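Peptidase M42 (Thaumarchaeota archaeon SCGC AB-539-E09, PDB 5DS0) is a TET aminopeptidase of the M42 family that removes residues from peptide N-termini, using metal ions, and forms a twelve-subunit assembly. Local coordinates at the interface of chains A and B and the interface of chains A and C. Numbering follows the deposited sequence. Chains: chain A/B/C, Peptidase M42.

Contact 1: the interface of chains A and B. Residues chain A 163, 175-176, 323, 328, 330; chain B 98, 100, 112-113.
B:Ile113 points its CD1 methyl into chain A, toward A:Val328, A:Leu330 and A:His323. The isoleucine sits on strand 108-115, and its CG1 stands anti to the carbonyl carbon (chi1 -59°), which sends the ethyl arm outward toward the partner. A:Leu330 also comes tip to tip, with its branch point CG 3.8 Å from B:Ile113 CD1 and its two methyls nearly as near. A:Val328 meets the same isoleucine head-on with both branches: CG2 lies 3.7 Å from B:Ile113 CD1, while CG1 reaches CG1 and CG2 further down the isoleucine. A:His323 is more peripheral and runs antiparallel to it, its CD2 4.2 Å from B:Ile113 CD1.

Selenomethionine A:Met175, on strand 173-176, extends the apolar patch toward the arginine. Extended beyond CG, with CG anti to the backbone N (chi1 -176°), the chain puts its terminal methyl against chain B. That methyl, CE, lies 3.7 Å from B:Ile113 CG1 and also packs on the aliphatic part of B:Arg100 at CG. A:Val328 CG1 adds a contact to the carbonyl of B:Gly98, 3.6 Å from its O.

Further out, B:Arg100 leaves strand 100-105 as an extended chain from CG to NE and lays one face of its guanidinium against A:Val328. The valine CG2 sits over that face, offset toward the rim, and A:Met175 CE approaches NH1. The polar rim is reached at A:Ser163, whose hydroxyl meets the guanidinium end-on in its plane. The whole interface is two-fold, so these pairings recur with the chains exchanged, as expected of the family's dimer. B:Arg100 NH2 donates to A:Ser163 OG at 2.8 Å, with 151° at the hydrogen.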
loop_
_atom_site.group_PDB
_atom_site.type_symbol
_atom_site.label_atom_id
_atom_site.label_comp_id
_atom_site.label_asym_id
_atom_site.label_seq_id
_atom_site.Cartn_x
_atom_site.Cartn_y
_atom_site.Cartn_z
ATOM N N SER A 163 40.153 -14.331 4.065
ATOM C CA SER A 163 39.807 -14.682 5.435
ATOM C C SER A 163 40.846 -15.590 6.080
ATOM O O SER A 163 40.841 -16.799 5.853
ATOM C CB SER A 163 38.451 -15.381 5.449
ATOM O OG SER A 163 37.990 -15.556 6.768
HETATM N N MSE A 175 38.524 -20.437 13.502
HETATM C CA MSE A 175 37.922 -19.294 12.844
HETATM C C MSE A 175 38.524 -19.126 11.490
HETATM O O MSE A 175 39.734 -19.043 11.354
HETATM C CB MSE A 175 38.191 -18.040 13.668
HETATM C CG MSE A 175 37.517 -16.787 13.119
HETATM SE SE MSE A 175 37.852 -15.312 14.386
HETATM C CE MSE A 175 37.014 -13.761 13.524
ATOM N N GLY A 176 37.674 -19.021 10.482
ATOM C CA GLY A 176 38.117 -18.818 9.108
ATOM C C GLY A 176 37.018 -19.093 8.100
ATOM O O GLY A 176 35.850 -19.236 8.461
ATOM N N HIS A 323 27.879 -19.419 10.981
ATOM C CA HIS A 323 28.134 -18.471 9.899
ATOM C C HIS A 323 28.800 -19.084 8.658
ATOM O O HIS A 323 29.793 -18.553 8.132
ATOM C CB HIS A 323 28.955 -17.285 10.419
ATOM C CG HIS A 323 28.602 -16.890 11.808
ATOM N ND1 HIS A 323 27.333 -16.494 12.166
ATOM C CD2 HIS A 323 29.344 -16.851 12.939
ATOM C CE1 HIS A 323 27.312 -16.210 13.457
ATOM N NE2 HIS A 323 28.521 -16.418 13.951
ATOM N N VAL A 328 33.632 -15.470 7.232
ATOM C CA VAL A 328 34.248 -16.045 8.401
ATOM C C VAL A 328 33.219 -16.812 9.245
ATOM O O VAL A 328 32.134 -16.331 9.524
ATOM C CB VAL A 328 35.015 -14.960 9.196
ATOM C CG1 VAL A 328 34.125 -13.787 9.529
ATOM C CG2 VAL A 328 35.633 -15.537 10.451
ATOM N N LEU A 330 32.794 -20.132 12.483
ATOM C CA LEU A 330 33.433 -20.742 13.643
ATOM C C LEU A 330 32.996 -22.184 13.778
ATOM O O LEU A 330 31.828 -22.499 13.550
ATOM C CB LEU A 330 33.013 -19.999 14.898
ATOM C CG LEU A 330 33.310 -18.508 14.900
ATOM C CD1 LEU A 330 32.567 -17.843 16.036
ATOM C CD2 LEU A 330 34.802 -18.265 15.027
ATOM N N GLY B 98 28.792 -9.929 9.095
ATOM C CA GLY B 98 29.827 -10.852 8.651
ATOM C C GLY B 98 31.224 -10.349 8.881
ATOM O O GLY B 98 32.184 -10.994 8.458
ATOM N N ARG B 100 34.676 -8.927 10.906
ATOM C CA ARG B 100 35.479 -9.238 12.073
ATOM C C ARG B 100 35.717 -7.988 12.907
ATOM O O ARG B 100 36.027 -6.930 12.386
ATOM C CB ARG B 100 36.833 -9.782 11.668
ATOM C CG ARG B 100 36.795 -11.061 10.875
ATOM C CD ARG B 100 38.055 -11.131 10.033
ATOM N NE ARG B 100 38.292 -12.400 9.334
ATOM C CZ ARG B 100 39.003 -13.418 9.821
ATOM N NH1 ARG B 100 39.518 -13.353 11.045
ATOM N NH2 ARG B 100 39.182 -14.511 9.088
ATOM N N GLY B 112 35.956 -11.411 17.480
ATOM C CA GLY B 112 34.573 -11.772 17.243
ATOM C C GLY B 112 34.081 -11.372 15.873
ATOM O O GLY B 112 34.814 -10.808 15.061
ATOM N N ILE B 113 32.836 -11.729 15.605
ATOM C CA ILE B 113 32.233 -11.563 14.303
ATOM C C ILE B 113 30.874 -10.939 14.478
ATOM O O ILE B 113 30.094 -11.387 15.324
ATOM C CB ILE B 113 32.002 -12.918 13.641
ATOM C CG1 ILE B 113 33.309 -13.664 13.481
ATOM C CG2 ILE B 113 31.379 -12.733 12.269
ATOM C CD1 ILE B 113 33.121 -15.135 13.186
#

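Contact 2: the interface of chains A and C. Residues chain A 253, 264-265, 292, 294; chain C 73-75, 155-156.
Chains A and C meet here in a contact between copies of the same protein that is not an exact two-fold, and it probably joins dimers to one another in the twelve-subunit TET particle. A:Gln294, on strand 291-295, carries the polar part. Its side chain is extended beyond CG and delivers the terminal amide to the middle of strand 71-77 of chain C, where NE2 donates to the backbone O of C:Val74 at 3.0 Å. The bond is fairly straight, 156° at the hydrogen, and the acceptor lies near the amide plane, although the donor comes in tilted 34° from the plane of the carbonyl.

The second N-H of the same amide is spent within chain A. NE2 also donates to the A:Thr264 hydroxyl, OG1, at 3.1 Å, again close to the amide plane. With one partner in each chain, the rotation of the amide is fixed, and its oxygen is turned toward C:Ser75, where OE1 lies over the CB and CA carbons. A:Thr264 itself touches the partner through CB, 3.9 Å from C:Gly156 CA.

Around this bond aliphatic groups pack on one another and on backbone carbonyls. C:Val155 CG1, anti to its backbone N (chi1 163°), tucks beside the paired A:Gln294 NE2 and A:Thr264 OG1 and meets A:Leu253 CD1 tip to tip at 4.1 Å. That leucine methyl lies nearer still to C:Ser75 O, at 3.3 Å from A:Leu253 CD1. The threonine and valine side chains cross at about a right angle. A:Leu292 extends this margin, its CD1 3.8 Å from C:Val155 O. On the far side of the glutamine, C:Ile73 CD1 rests against A:Tyr265 CB at 3.9 Å, and C:Ile73 CG2 faces A:Gln294 OE1. The backbone carbonyl accepting from A:Gln294 and the aliphatic contacts around it probably help hold neighbouring subunits in register, which would support the closed multimer in which the peptidase works.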
loop_
_atom_site.group_PDB
_atom_site.type_symbol
_atom_site.label_atom_id
_atom_site.label_comp_id
_atom_site.label_asym_id
_atom_site.label_seq_id
_atom_site.Cartn_x
_atom_site.Cartn_y
_atom_site.Cartn_z
ATOM N N LEU A 253 18.617 -27.302 15.063
ATOM C CA LEU A 253 18.754 -28.097 16.273
ATOM C C LEU A 253 20.170 -28.137 16.858
ATOM O O LEU A 253 20.308 -28.257 18.068
ATOM C CB LEU A 253 18.276 -29.528 16.015
ATOM C CG LEU A 253 16.756 -29.701 15.859
ATOM C CD1 LEU A 253 16.435 -30.942 15.026
ATOM C CD2 LEU A 253 16.050 -29.722 17.213
ATOM N N THR A 264 18.698 -36.396 9.919
ATOM C CA THR A 264 17.564 -37.317 9.861
ATOM C C THR A 264 16.627 -37.026 8.699
ATOM O O THR A 264 15.772 -37.842 8.379
ATOM C CB THR A 264 16.728 -37.217 11.146
ATOM O OG1 THR A 264 16.272 -35.872 11.312
ATOM C CG2 THR A 264 17.550 -37.609 12.352
ATOM N N TYR A 265 16.765 -35.848 8.106
ATOM C CA TYR A 265 16.008 -35.469 6.922
ATOM C C TYR A 265 16.593 -34.204 6.308
ATOM O O TYR A 265 16.940 -33.282 7.022
ATOM C CB TYR A 265 14.530 -35.222 7.249
ATOM C CG TYR A 265 13.809 -34.538 6.111
ATOM C CD1 TYR A 265 13.496 -35.245 4.948
ATOM C CD2 TYR A 265 13.484 -33.181 6.164
ATOM C CE1 TYR A 265 12.848 -34.632 3.884
ATOM C CE2 TYR A 265 12.856 -32.555 5.095
ATOM C CZ TYR A 265 12.537 -33.287 3.962
ATOM O OH TYR A 265 11.931 -32.698 2.888
ATOM N N LEU A 292 20.901 -35.096 16.878
ATOM C CA LEU A 292 19.977 -35.330 15.786
ATOM C C LEU A 292 19.604 -34.013 15.153
ATOM O O LEU A 292 19.241 -33.072 15.839
ATOM C CB LEU A 292 18.733 -36.037 16.289
ATOM C CG LEU A 292 18.958 -37.451 16.807
ATOM C CD1 LEU A 292 17.619 -38.091 17.128
ATOM C CD2 LEU A 292 19.709 -38.310 15.801
ATOM N N GLN A 294 18.136 -31.791 11.380
ATOM C CA GLN A 294 17.276 -31.810 10.215
ATOM C C GLN A 294 17.476 -30.525 9.432
ATOM O O GLN A 294 17.360 -29.467 9.994
ATOM C CB GLN A 294 15.834 -31.927 10.683
ATOM C CG GLN A 294 15.016 -32.915 9.881
ATOM C CD GLN A 294 13.676 -33.243 10.522
ATOM O OE1 GLN A 294 12.670 -32.576 10.258
ATOM N NE2 GLN A 294 13.646 -34.302 11.335
ATOM N N ILE C 73 7.288 -35.461 9.204
ATOM C CA ILE C 73 8.368 -36.040 9.969
ATOM C C ILE C 73 8.626 -35.135 11.163
ATOM O O ILE C 73 8.546 -33.916 11.054
ATOM C CB ILE C 73 9.637 -36.197 9.102
ATOM C CG1 ILE C 73 10.708 -36.982 9.855
ATOM C CG2 ILE C 73 10.189 -34.848 8.654
ATOM C CD1 ILE C 73 11.798 -37.509 8.952
ATOM N N VAL C 74 8.908 -35.741 12.310
ATOM C CA VAL C 74 9.084 -34.988 13.550
ATOM C C VAL C 74 10.394 -34.218 13.482
ATOM O O VAL C 74 11.454 -34.800 13.257
ATOM C CB VAL C 74 9.099 -35.919 14.788
ATOM C CG1 VAL C 74 9.313 -35.116 16.052
ATOM C CG2 VAL C 74 7.794 -36.685 14.899
ATOM N N SER C 75 10.315 -32.915 13.698
ATOM C CA SER C 75 11.498 -32.062 13.650
ATOM C C SER C 75 11.970 -31.615 15.028
ATOM O O SER C 75 13.115 -31.173 15.159
ATOM C CB SER C 75 11.258 -30.846 12.741
ATOM O OG SER C 75 10.331 -29.923 13.292
ATOM N N VAL C 155 13.112 -37.168 17.232
ATOM C CA VAL C 155 13.336 -36.399 16.013
ATOM C C VAL C 155 13.644 -37.390 14.894
ATOM O O VAL C 155 14.375 -38.346 15.103
ATOM C CB VAL C 155 14.444 -35.326 16.194
ATOM C CG1 VAL C 155 14.960 -34.815 14.855
ATOM C CG2 VAL C 155 13.909 -34.157 16.996
ATOM N N GLY C 156 13.069 -37.151 13.724
ATOM C CA GLY C 156 13.221 -38.045 12.602
ATOM C C GLY C 156 12.146 -39.117 12.468
ATOM O O GLY C 156 12.148 -39.859 11.495
#

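The C-alpha centres of contact 1 and contact 2 lie about 28 Å apart, and they share no residue and no strand. Chain A joins two neighbours at once: it offers 173-176 and 329-332 to chain B, and 265-266 and 291-295 to chain C. Because every copy has the same surfaces, each subunit can also supply strands 100-105 and 108-115 for contact 1 and 71-77 for contact 2. A two-fold pairing combined with a second, non-two-fold joint would let dimers link into the dodecamer, consistent with the TET architecture.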